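Local coordinates for hydrogenase expression protein (Thiobacillus denitrificans, PDB 3SB1) that is of unknown molecular function but probably takes part in the expression or maturation of hydrogenase, at residues 83-88 with 104-109. Sequence-based numbering, arbitrary orientation. Where two conformers were deposited one is given.
Sequences WLRAEL and TLDETA
T108, in the loop that leaves strand 102-107, meets L88 in the last turn of helix 78-88, and its CB is directed toward that turn. T108 CB lies 3.4 Å from L88 O and 3.9 Å from L88 CB. At the methyl branch, T108 CG2 also reaches L88 CB, at 3.9 Å, forming a small apolar contact. The hydroxyl branch stands between the backbone N and the carbonyl carbon (chi1 69°). From there OG1 accepts the N-H of F110, two residues on, which makes an ST turn, and it donates to V113 O. One hydroxyl thus ties both limbs of the turn between strands 102-107 and 113-119 while the methyl branch faces L88 CB. Beside this contact A109 N donates to L88 O across 2.9 Å, with an N-H...O angle of 151°, so that a carbonyl of the last helical turn is used by the loop. A second link lies one helical turn back. In the conformer given, one of two deposited, the chain of R85 bends at chi2 and extends to the strand, where R85 NH1 forms a salt bridge with D106 OD2 at 2.9 Å. The carboxylate oxygen comes to the guanidinium edge near its plane, although the two planes are turned 31° apart. W115 adds a cation-pi contact to R85, and the same tryptophan pairs with D106 through the backbone; the salt bridge and the cation-pi contact may not persist in the other R85 conformer. The helix is therefore joined to the antiparallel sheet at the end of strand 102-107, which runs between strands 93-97 and 113-119; L50 and I53 of helix 48-63 pack on the L88 side chain.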
loop_
_atom_site.group_PDB
_atom_site.type_symbol
_atom_site.label_atom_id
_atom_site.label_comp_id
_atom_site.label_asym_id
_atom_site.label_seq_id
_atom_site.Cartn_x
_atom_site.Cartn_y
_atom_site.Cartn_z
ATOM N N TRP A 83 7.619 22.407 6.053
ATOM C CA TRP A 83 8.325 22.118 7.295
ATOM C C TRP A 83 7.840 20.788 7.887
ATOM O O TRP A 83 8.625 19.933 8.259
ATOM C CB TRP A 83 8.157 23.241 8.326
ATOM C CG TRP A 83 8.744 22.848 9.644
ATOM C CD1 TRP A 83 10.062 22.988 10.020
ATOM C CD2 TRP A 83 8.077 22.242 10.763
ATOM N NE1 TRP A 83 10.245 22.522 11.300
ATOM C CE2 TRP A 83 9.061 22.010 11.760
ATOM C CE3 TRP A 83 6.762 21.828 11.013
ATOM C CZ2 TRP A 83 8.760 21.421 12.990
ATOM C CZ3 TRP A 83 6.484 21.198 12.224
ATOM C CH2 TRP A 83 7.477 21.027 13.205
ATOM N N LEU A 84 6.531 20.632 8.014
ATOM C CA LEU A 84 5.969 19.411 8.554
ATOM C C LEU A 84 6.310 18.186 7.718
ATOM O O LEU A 84 6.667 17.152 8.254
ATOM C CB LEU A 84 4.442 19.558 8.708
ATOM C CG LEU A 84 3.727 18.367 9.308
ATOM C CD1 LEU A 84 4.122 18.253 10.769
ATOM C CD2 LEU A 84 2.201 18.510 9.184
ATOM N N ARG A 85 6.182 18.279 6.398
ATOM C CA ARG A 85 6.503 17.127 5.526
ATOM C C ARG A 85 7.963 16.745 5.708
ATOM O O ARG A 85 8.295 15.551 5.812
ATOM C CB ARG A 85 6.200 17.412 4.045
ATOM C CG ARG A 85 6.393 16.218 3.058
ATOM C CD ARG A 85 5.253 15.211 3.127
ATOM N NE ARG A 85 5.357 13.995 2.294
ATOM C CZ ARG A 85 4.864 13.872 1.059
ATOM N NH1 ARG A 85 4.962 12.719 0.405
ATOM N NH2 ARG A 85 4.268 14.897 0.471
ATOM N N ALA A 86 8.842 17.744 5.784
ATOM C CA ALA A 86 10.282 17.492 5.962
ATOM C C ALA A 86 10.594 16.884 7.332
ATOM O O ALA A 86 11.482 16.008 7.466
ATOM C CB ALA A 86 11.049 18.784 5.771
ATOM N N GLU A 87 9.886 17.349 8.358
ATOM C CA GLU A 87 10.080 16.825 9.691
ATOM C C GLU A 87 9.644 15.371 9.885
ATOM O O GLU A 87 10.278 14.578 10.601
ATOM C CB GLU A 87 9.336 17.707 10.662
ATOM C CG GLU A 87 9.334 17.198 12.062
ATOM C CD GLU A 87 10.739 17.194 12.694
ATOM O OE1 GLU A 87 11.597 18.023 12.302
ATOM O OE2 GLU A 87 10.974 16.326 13.551
ATOM N N LEU A 88 8.508 15.011 9.287
ATOM C CA LEU A 88 7.999 13.657 9.366
ATOM C C LEU A 88 8.784 12.668 8.513
ATOM O O LEU A 88 8.791 11.474 8.802
ATOM C CB LEU A 88 6.521 13.626 9.022
ATOM C CG LEU A 88 5.593 14.386 9.971
ATOM C CD1 LEU A 88 4.119 14.326 9.476
ATOM C CD2 LEU A 88 5.678 13.776 11.365
ATOM N N THR A 104 -1.358 9.940 -3.825
ATOM C CA THR A 104 -0.118 9.402 -3.277
ATOM C C THR A 104 -0.402 9.198 -1.794
ATOM O O THR A 104 -0.941 10.064 -1.146
ATOM C CB THR A 104 1.053 10.314 -3.445
ATOM O OG1 THR A 104 0.699 11.635 -3.002
ATOM C CG2 THR A 104 1.435 10.379 -4.939
ATOM N N LEU A 105 -0.054 8.021 -1.281
ATOM C CA LEU A 105 -0.237 7.640 0.125
ATOM C C LEU A 105 1.135 7.209 0.541
ATOM O O LEU A 105 1.563 6.082 0.257
ATOM C CB LEU A 105 -1.301 6.556 0.327
ATOM C CG LEU A 105 -2.600 6.901 -0.431
ATOM C CD1 LEU A 105 -2.560 6.343 -1.851
ATOM C CD2 LEU A 105 -3.909 6.428 0.291
ATOM N N ASP A 106 1.832 8.094 1.223
ATOM C CA ASP A 106 3.209 7.835 1.594
ATOM C C ASP A 106 3.373 7.664 3.092
ATOM O O ASP A 106 2.989 8.546 3.877
ATOM C CB ASP A 106 4.107 8.973 1.136
ATOM C CG ASP A 106 4.184 9.083 -0.397
ATOM O OD1 ASP A 106 4.148 8.040 -1.064
ATOM O OD2 ASP A 106 4.186 10.213 -0.922
ATOM N N GLU A 107 3.971 6.565 3.491
ATOM C CA GLU A 107 4.259 6.401 4.912
ATOM C C GLU A 107 5.412 7.387 5.212
ATOM O O GLU A 107 6.380 7.535 4.411
ATOM C CB GLU A 107 4.671 4.966 5.249
ATOM C CG GLU A 107 4.589 4.692 6.737
ATOM C CD GLU A 107 4.576 3.262 7.099
ATOM O OE1 GLU A 107 5.093 2.454 6.265
ATOM O OE2 GLU A 107 4.004 2.971 8.205
ATOM N N THR A 108 5.312 8.068 6.330
ATOM C CA THR A 108 6.391 8.937 6.798
ATOM C C THR A 108 7.471 8.068 7.491
ATOM O O THR A 108 7.396 6.836 7.548
ATOM C CB THR A 108 5.894 10.002 7.786
ATOM O OG1 THR A 108 5.508 9.383 9.021
ATOM C CG2 THR A 108 4.703 10.757 7.159
ATOM N N ALA A 109 8.497 8.716 8.050
ATOM C CA ALA A 109 9.519 7.987 8.754
ATOM C C ALA A 109 8.985 7.335 10.053
ATOM O O ALA A 109 9.680 6.500 10.650
ATOM C CB ALA A 109 10.678 8.905 9.151
#